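Local coordinates for protein L-hydantoinase (Arthrobacter aurescens, PDB 1GKR) that hydrolyses the ring amide of 5-substituted hydantoins, preferring aryl over alkyl derivatives, with two zinc ions per subunit and a substrate-dependent enantioselectivity, at residues K7-V12 with A20-K25; D3-N8 with S37-S42. All blocks are in the same frame, centred on the assembly; numbering follows the deposited sequence.

Contact 1. Residues K7-V12 with A20-K25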
ATOM      1  N   LYS A   7     -35.726  31.376 -18.186  1.00 28.45           N
ATOM      2  CA  LYS A   7     -34.712  31.803 -19.126  1.00 29.82           C
ATOM      3  C   LYS A   7     -33.530  32.560 -18.568  1.00 27.78           C
ATOM      4  O   LYS A   7     -33.585  33.106 -17.463  1.00 26.63           O
ATOM      5  CB  LYS A   7     -35.348  32.571 -20.285  1.00 34.71           C
ATOM      6  CG  LYS A   7     -36.308  33.664 -19.943  1.00 39.21           C
ATOM      7  CD  LYS A   7     -37.098  33.992 -21.212  1.00 48.40           C
ATOM      8  CE  LYS A   7     -37.812  35.333 -21.110  1.00 57.42           C
ATOM      9  NZ  LYS A   7     -36.861  36.481 -20.897  1.00 61.53           N
ATOM     10  N   ASN A   8     -32.454  32.555 -19.356  1.00 26.04           N
ATOM     11  CA  ASN A   8     -31.199  33.199 -19.008  1.00 25.94           C
ATOM     12  C   ASN A   8     -30.615  32.507 -17.805  1.00 24.27           C
ATOM     13  O   ASN A   8     -30.275  33.139 -16.805  1.00 22.88           O
ATOM     14  CB  ASN A   8     -31.417  34.677 -18.716  1.00 29.52           C
ATOM     15  CG  ASN A   8     -32.102  35.377 -19.857  1.00 34.15           C
ATOM     16  OD1 ASN A   8     -31.686  35.251 -21.009  1.00 37.91           O
ATOM     17  ND2 ASN A   8     -33.168  36.114 -19.553  1.00 37.47           N
ATOM     18  N   CYS A   9     -30.515  31.191 -17.909  1.00 22.08           N
ATOM     19  CA  CYS A   9     -29.969  30.400 -16.827  1.00 23.22           C
ATOM     20  C   CYS A   9     -28.513  30.149 -17.095  1.00 23.40           C
ATOM     21  O   CYS A   9     -28.112  29.988 -18.241  1.00 24.12           O
ATOM     22  CB  CYS A   9     -30.633  29.027 -16.754  1.00 21.63           C
ATOM     23  SG  CYS A   9     -32.389  29.006 -16.528  1.00 23.63           S
ATOM     24  N   ARG A  10     -27.721  30.128 -16.036  1.00 24.33           N
ATOM     25  CA  ARG A  10     -26.318  29.783 -16.158  1.00 22.71           C
ATOM     26  C   ARG A  10     -26.410  28.447 -15.422  1.00 19.11           C
ATOM     27  O   ARG A  10     -26.164  28.336 -14.226  1.00 18.31           O
ATOM     28  CB  ARG A  10     -25.435  30.791 -15.433  1.00 25.93           C
ATOM     29  CG  ARG A  10     -24.110  30.992 -16.128  1.00 35.40           C
ATOM     30  CD  ARG A  10     -23.201  31.912 -15.346  1.00 47.63           C
ATOM     31  NE  ARG A  10     -23.666  33.290 -15.398  1.00 56.25           N
ATOM     32  CZ  ARG A  10     -23.530  34.072 -16.463  1.00 61.46           C
ATOM     33  NH1 ARG A  10     -22.935  33.600 -17.556  1.00 63.41           N
ATOM     34  NH2 ARG A  10     -23.996  35.318 -16.440  1.00 61.19           N
ATOM     35  N   LEU A  11     -26.851  27.455 -16.178  1.00 17.16           N
ATOM     36  CA  LEU A  11     -27.100  26.100 -15.716  1.00 18.65           C
ATOM     37  C   LEU A  11     -25.855  25.316 -15.317  1.00 19.19           C
ATOM     38  O   LEU A  11     -24.965  25.099 -16.139  1.00 23.11           O
ATOM     39  CB  LEU A  11     -27.861  25.395 -16.831  1.00 20.47           C
ATOM     40  CG  LEU A  11     -28.344  23.966 -16.726  1.00 27.67           C
ATOM     41  CD1 LEU A  11     -28.978  23.711 -15.369  1.00 32.41           C
ATOM     42  CD2 LEU A  11     -29.351  23.746 -17.851  1.00 28.06           C
ATOM     43  N   VAL A  12     -25.782  24.877 -14.061  1.00 16.75           N
ATOM     44  CA  VAL A  12     -24.604  24.134 -13.617  1.00 15.06           C
ATOM     45  C   VAL A  12     -24.812  22.644 -13.371  1.00 16.80           C
ATOM     46  O   VAL A  12     -25.831  22.213 -12.818  1.00 18.46           O
ATOM     47  CB  VAL A  12     -23.945  24.801 -12.362  1.00 13.50           C
ATOM     48  CG1 VAL A  12     -24.865  25.815 -11.772  1.00 11.68           C
ATOM     49  CG2 VAL A  12     -23.550  23.763 -11.337  1.00  9.26           C
ATOM     50  N   ALA A  20     -28.257  28.534 -21.088  1.00 17.38           N
ATOM     51  CA  ALA A  20     -29.448  28.178 -21.838  1.00 18.44           C
ATOM     52  C   ALA A  20     -30.742  28.479 -21.103  1.00 20.14           C
ATOM     53  O   ALA A  20     -30.742  29.047 -20.011  1.00 21.58           O
ATOM     54  CB  ALA A  20     -29.405  26.716 -22.199  1.00 18.39           C
ATOM     55  N   ASP A  21     -31.848  28.100 -21.727  1.00 19.36           N
ATOM     56  CA  ASP A  21     -33.161  28.288 -21.142  1.00 20.97           C
ATOM     57  C   ASP A  21     -33.785  26.911 -20.957  1.00 24.26           C
ATOM     58  O   ASP A  21     -33.552  25.992 -21.763  1.00 24.75           O
ATOM     59  CB  ASP A  21     -34.059  29.121 -22.059  1.00 21.85           C
ATOM     60  CG  ASP A  21     -33.577  30.548 -22.224  1.00 24.07           C
ATOM     61  OD1 ASP A  21     -32.650  30.965 -21.488  1.00 25.57           O
ATOM     62  OD2 ASP A  21     -34.140  31.254 -23.093  1.00 21.57           O
ATOM     63  N   ILE A  22     -34.589  26.772 -19.903  1.00 24.18           N
ATOM     64  CA  ILE A  22     -35.246  25.507 -19.615  1.00 23.64           C
ATOM     65  C   ILE A  22     -36.737  25.607 -19.861  1.00 22.84           C
ATOM     66  O   ILE A  22     -37.405  26.504 -19.355  1.00 22.93           O
ATOM     67  CB  ILE A  22     -34.992  25.074 -18.161  1.00 25.18           C
ATOM     68  CG1 ILE A  22     -33.487  24.984 -17.919  1.00 24.02           C
ATOM     69  CG2 ILE A  22     -35.631  23.724 -17.896  1.00 22.82           C
ATOM     70  CD1 ILE A  22     -33.117  24.813 -16.491  1.00 28.47           C
ATOM     71  N   LEU A  23     -37.234  24.678 -20.666  1.00 24.37           N
ATOM     72  CA  LEU A  23     -38.645  24.602 -21.027  1.00 23.77           C
ATOM     73  C   LEU A  23     -39.195  23.408 -20.284  1.00 24.25           C
ATOM     74  O   LEU A  23     -38.717  22.278 -20.478  1.00 23.78           O
ATOM     75  CB  LEU A  23     -38.825  24.331 -22.524  1.00 24.71           C
ATOM     76  CG  LEU A  23     -38.206  25.200 -23.621  1.00 24.23           C
ATOM     77  CD1 LEU A  23     -39.065  26.410 -23.872  1.00 23.13           C
ATOM     78  CD2 LEU A  23     -36.786  25.580 -23.235  1.00 22.50           C
ATOM     79  N   VAL A  24     -40.195  23.646 -19.440  1.00 23.01           N
ATOM     80  CA  VAL A  24     -40.789  22.558 -18.695  1.00 20.73           C
ATOM     81  C   VAL A  24     -42.254  22.347 -19.037  1.00 21.38           C
ATOM     82  O   VAL A  24     -43.019  23.297 -19.240  1.00 19.60           O
ATOM     83  CB  VAL A  24     -40.586  22.755 -17.159  1.00 19.23           C
ATOM     84  CG1 VAL A  24     -40.071  24.132 -16.889  1.00 14.79           C
ATOM     85  CG2 VAL A  24     -41.870  22.481 -16.396  1.00 17.33           C
ATOM     86  N   LYS A  25     -42.616  21.076 -19.145  1.00 22.45           N
ATOM     87  CA  LYS A  25     -43.982  20.690 -19.436  1.00 26.39           C
ATOM     88  C   LYS A  25     -44.335  19.409 -18.683  1.00 26.57           C
ATOM     89  O   LYS A  25     -43.554  18.454 -18.641  1.00 24.37           O
ATOM     90  CB  LYS A  25     -44.179  20.490 -20.937  1.00 29.59           C
ATOM     91  CG  LYS A  25     -45.591  20.094 -21.289  1.00 36.29           C
ATOM     92  CD  LYS A  25     -45.883  20.284 -22.761  1.00 45.00           C
ATOM     93  CE  LYS A  25     -47.372  20.078 -23.043  1.00 49.75           C
ATOM     94  NZ  LYS A  25     -47.720  20.365 -24.470  1.00 54.49           N
TER
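Asp-21 OD1 receives the backbone N-H of Asn-8 at 2.7 Å, a nearly straight bond that meets the carboxylate from above its plane, 42° out of it. The same carboxylate lies against Lys-7, with Asp-21 CG 3.3 Å from Lys-7 CB. With chi1 of -66°, Asp-21 CG stands beside its own backbone N and anti to the carbonyl carbon, which brings CG over to Lys-7, next to the corner the chain makes at Asn-8. OD2 is bonded separately to Thr-36 OG1, so both carboxylate oxygens have partners. An alanine at Asp-21 would probably leave the Asn-8 N-H and the Thr-36 hydroxyl without these partners, and the corner less firmly fixed.

One residue further on, Cys-9 and Ala-20 form an antiparallel hydrogen-bonded pair: Cys-9 N to Ala-20 O is 3.0 Å, and Ala-20 N to Cys-9 O is 3.2 Å. These bonds belong to the beta hairpin of strands 9-13 and 16-25, part of the beta-sandwich domain that accompanies the TIM-type barrel in cyclic amidohydrolases, well away from the zinc ions. The strands splay quickly beyond this pair, their short axes lying 82° apart. In the angle between them Ile-22 CD1 reaches Leu-11 CD2 at 4.1 Å, the two side chains crossing at about a right angle, and Cys-9 SG at 4.3 Å. Ala-20 also packs on Val-383 of a second subunit of the homotetramer.

Contact 2. Residues D3-N8 with S37-S42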
ATOM      1  N   ASP A   3     -45.621  24.836 -20.008  1.00 37.00           N
ATOM      2  CA  ASP A   3     -46.157  25.285 -18.732  1.00 32.97           C
ATOM      3  C   ASP A   3     -45.325  26.422 -18.176  1.00 31.33           C
ATOM      4  O   ASP A   3     -45.871  27.401 -17.672  1.00 33.43           O
ATOM      5  CB  ASP A   3     -46.213  24.139 -17.717  1.00 34.28           C
ATOM      6  CG  ASP A   3     -47.058  22.970 -18.197  1.00 35.49           C
ATOM      7  OD1 ASP A   3     -48.053  23.211 -18.911  1.00 38.04           O
ATOM      8  OD2 ASP A   3     -46.738  21.812 -17.853  1.00 34.70           O
ATOM      9  N   VAL A   4     -44.007  26.306 -18.265  1.00 28.19           N
ATOM     10  CA  VAL A   4     -43.135  27.361 -17.761  1.00 24.97           C
ATOM     11  C   VAL A   4     -41.780  27.339 -18.441  1.00 25.31           C
ATOM     12  O   VAL A   4     -41.299  26.287 -18.862  1.00 25.57           O
ATOM     13  CB  VAL A   4     -42.938  27.251 -16.218  1.00 22.09           C
ATOM     14  CG1 VAL A   4     -42.557  25.856 -15.850  1.00 19.91           C
ATOM     15  CG2 VAL A   4     -41.858  28.220 -15.740  1.00 20.66           C
ATOM     16  N   ILE A   5     -41.185  28.520 -18.560  1.00 23.74           N
ATOM     17  CA  ILE A   5     -39.875  28.680 -19.157  1.00 24.16           C
ATOM     18  C   ILE A   5     -39.017  29.491 -18.207  1.00 25.42           C
ATOM     19  O   ILE A   5     -39.404  30.580 -17.775  1.00 26.45           O
ATOM     20  CB  ILE A   5     -39.942  29.428 -20.502  1.00 25.94           C
ATOM     21  CG1 ILE A   5     -40.459  28.495 -21.589  1.00 27.58           C
ATOM     22  CG2 ILE A   5     -38.557  29.935 -20.905  1.00 26.23           C
ATOM     23  CD1 ILE A   5     -40.578  29.166 -22.938  1.00 27.46           C
ATOM     24  N   VAL A   6     -37.858  28.945 -17.859  1.00 24.26           N
ATOM     25  CA  VAL A   6     -36.933  29.647 -16.983  1.00 22.71           C
ATOM     26  C   VAL A   6     -35.852  30.077 -17.951  1.00 25.94           C
ATOM     27  O   VAL A   6     -35.147  29.232 -18.509  1.00 25.46           O
ATOM     28  CB  VAL A   6     -36.314  28.713 -15.927  1.00 19.34           C
ATOM     29  CG1 VAL A   6     -35.529  29.530 -14.930  1.00 14.07           C
ATOM     30  CG2 VAL A   6     -37.399  27.902 -15.235  1.00 13.33           C
ATOM     31  N   LYS A   7     -35.726  31.376 -18.186  1.00 28.45           N
ATOM     32  CA  LYS A   7     -34.712  31.803 -19.126  1.00 29.82           C
ATOM     33  C   LYS A   7     -33.530  32.560 -18.568  1.00 27.78           C
ATOM     34  O   LYS A   7     -33.585  33.106 -17.463  1.00 26.63           O
ATOM     35  CB  LYS A   7     -35.348  32.571 -20.285  1.00 34.71           C
ATOM     36  CG  LYS A   7     -36.308  33.664 -19.943  1.00 39.21           C
ATOM     37  CD  LYS A   7     -37.098  33.992 -21.212  1.00 48.40           C
ATOM     38  CE  LYS A   7     -37.812  35.333 -21.110  1.00 57.42           C
ATOM     39  NZ  LYS A   7     -36.861  36.481 -20.897  1.00 61.53           N
ATOM     40  N   ASN A   8     -32.454  32.555 -19.356  1.00 26.04           N
ATOM     41  CA  ASN A   8     -31.199  33.199 -19.008  1.00 25.94           C
ATOM     42  C   ASN A   8     -30.615  32.507 -17.805  1.00 24.27           C
ATOM     43  O   ASN A   8     -30.275  33.139 -16.805  1.00 22.88           O
ATOM     44  CB  ASN A   8     -31.417  34.677 -18.716  1.00 29.52           C
ATOM     45  CG  ASN A   8     -32.102  35.377 -19.857  1.00 34.15           C
ATOM     46  OD1 ASN A   8     -31.686  35.251 -21.009  1.00 37.91           O
ATOM     47  ND2 ASN A   8     -33.168  36.114 -19.553  1.00 37.47           N
ATOM     48  N   SER A  37     -36.838  32.867 -27.703  1.00 53.88           N
ATOM     49  CA  SER A  37     -37.519  34.067 -28.198  1.00 55.63           C
ATOM     50  C   SER A  37     -38.934  33.871 -28.714  1.00 56.48           C
ATOM     51  O   SER A  37     -39.817  34.686 -28.438  1.00 56.11           O
ATOM     52  CB  SER A  37     -36.698  34.722 -29.308  1.00 55.73           C
ATOM     53  OG  SER A  37     -35.623  35.464 -28.770  1.00 59.74           O
ATOM     54  N   ASP A  38     -39.160  32.801 -29.463  1.00 58.11           N
ATOM     55  CA  ASP A  38     -40.485  32.599 -30.005  1.00 61.15           C
ATOM     56  C   ASP A  38     -41.241  31.346 -29.610  1.00 60.25           C
ATOM     57  O   ASP A  38     -41.699  30.593 -30.473  1.00 61.76           O
ATOM     58  CB  ASP A  38     -40.426  32.714 -31.523  1.00 69.30           C
ATOM     59  CG  ASP A  38     -40.117  34.133 -31.980  1.00 76.22           C
ATOM     60  OD1 ASP A  38     -40.919  35.050 -31.672  1.00 77.57           O
ATOM     61  OD2 ASP A  38     -39.069  34.328 -32.640  1.00 81.18           O
ATOM     62  N   VAL A  39     -41.374  31.125 -28.308  1.00 56.65           N
ATOM     63  CA  VAL A  39     -42.122  29.982 -27.801  1.00 53.20           C
ATOM     64  C   VAL A  39     -43.045  30.522 -26.730  1.00 51.55           C
ATOM     65  O   VAL A  39     -42.691  31.464 -26.017  1.00 50.73           O
ATOM     66  CB  VAL A  39     -41.211  28.895 -27.180  1.00 51.82           C
ATOM     67  CG1 VAL A  39     -40.449  28.167 -28.265  1.00 50.55           C
ATOM     68  CG2 VAL A  39     -40.254  29.519 -26.212  1.00 52.14           C
ATOM     69  N   GLU A  40     -44.231  29.941 -26.621  1.00 49.69           N
ATOM     70  CA  GLU A  40     -45.178  30.405 -25.625  1.00 49.03           C
ATOM     71  C   GLU A  40     -45.236  29.504 -24.414  1.00 45.89           C
ATOM     72  O   GLU A  40     -45.247  28.280 -24.537  1.00 45.01           O
ATOM     73  CB  GLU A  40     -46.566  30.500 -26.223  1.00 53.80           C
ATOM     74  CG  GLU A  40     -46.694  31.468 -27.360  1.00 62.33           C
ATOM     75  CD  GLU A  40     -48.087  31.434 -27.934  1.00 68.97           C
ATOM     76  OE1 GLU A  40     -49.030  31.790 -27.193  1.00 72.64           O
ATOM     77  OE2 GLU A  40     -48.244  31.034 -29.112  1.00 71.68           O
ATOM     78  N   ALA A  41     -45.289  30.125 -23.243  1.00 41.90           N
ATOM     79  CA  ALA A  41     -45.365  29.405 -21.986  1.00 40.94           C
ATOM     80  C   ALA A  41     -46.366  30.116 -21.087  1.00 40.04           C
ATOM     81  O   ALA A  41     -46.447  31.341 -21.097  1.00 41.37           O
ATOM     82  CB  ALA A  41     -43.992  29.369 -21.323  1.00 40.82           C
ATOM     83  N   SER A  42     -47.128  29.351 -20.312  1.00 38.50           N
ATOM     84  CA  SER A  42     -48.117  29.931 -19.406  1.00 36.41           C
ATOM     85  C   SER A  42     -47.451  30.873 -18.423  1.00 35.83           C
ATOM     86  O   SER A  42     -47.973  31.936 -18.113  1.00 37.63           O
ATOM     87  CB  SER A  42     -48.824  28.842 -18.599  1.00 35.21           C
ATOM     88  OG  SER A  42     -49.322  27.811 -19.431  1.00 40.87           O
TER
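Val-39 CG2 meets Ile-5 CD1 at 3.3 Å; at 2.6 Å resolution the closeness of this pair should not be over-read. The two side chains cross obliquely. Val-39 points the first bond of its side chain toward strand 2-7, and its chi1 of -72° leaves CG2, the touching methyl, between the backbone N and the carbonyl carbon. Ile-5 replies with an extended chain: chi2 of 179° carries CD1 outward from CG1 toward the loop.

The next inward residue is Ala-41. Its methyl rests alongside the same isoleucine branch, with Ala-41 CB 3.6 Å from Ile-5 CG1 and 3.8 Å from Ile-5 CD1. Val-39 and Ala-41 thus present their side chains to Ile-5 from alternate positions of an extended loop, a purely apolar contact.

At Ser-42 the chain turns a corner, and the approach passes to the backbone of the other segment: Ser-42 CB is 3.4 Å from Asp-3 O. Asp-3 starts its side chain away from the loop, and its OD2 accepts a hydrogen bond from Asp-26 N.

Asp-3 and Val-4 both face Val-24, which makes a classic beta bulge that interrupts strand 2-7. This strand lies between two neighbours, antiparallel to strand 16-25 and parallel to strand 44-46, and loop 37-42 leads into the latter. Leu-23 of strand 16-25 and Thr-36 of the same loop also pack on Ile-5, so that its side chain is covered from the neighbouring strand as well as from the loop.

Overall arrangement
From the N terminus the chain runs through strand 2-7, turns at Asn-8 and continues as strand 9-13. Contact 1 closes the short hairpin loop that leads back into strand 16-25. Contact 2 begins on the same N-terminal residues, sharing Lys-7 and Asn-8, but closes a longer excursion, through strands 16-25 and 28-33 to loop 37-42; the hairpin closed by contact 1 is nested inside it. Their centres are 9 Å apart. Strand 16-25 joins them directly: Ile-22 N and Val-24 N probably bond to Val-6 O and Val-4 O. Contact 1 thus joins strands 9-13 and 16-25, while contact 2 joins strand 2-7 to the loop before strand 44-46.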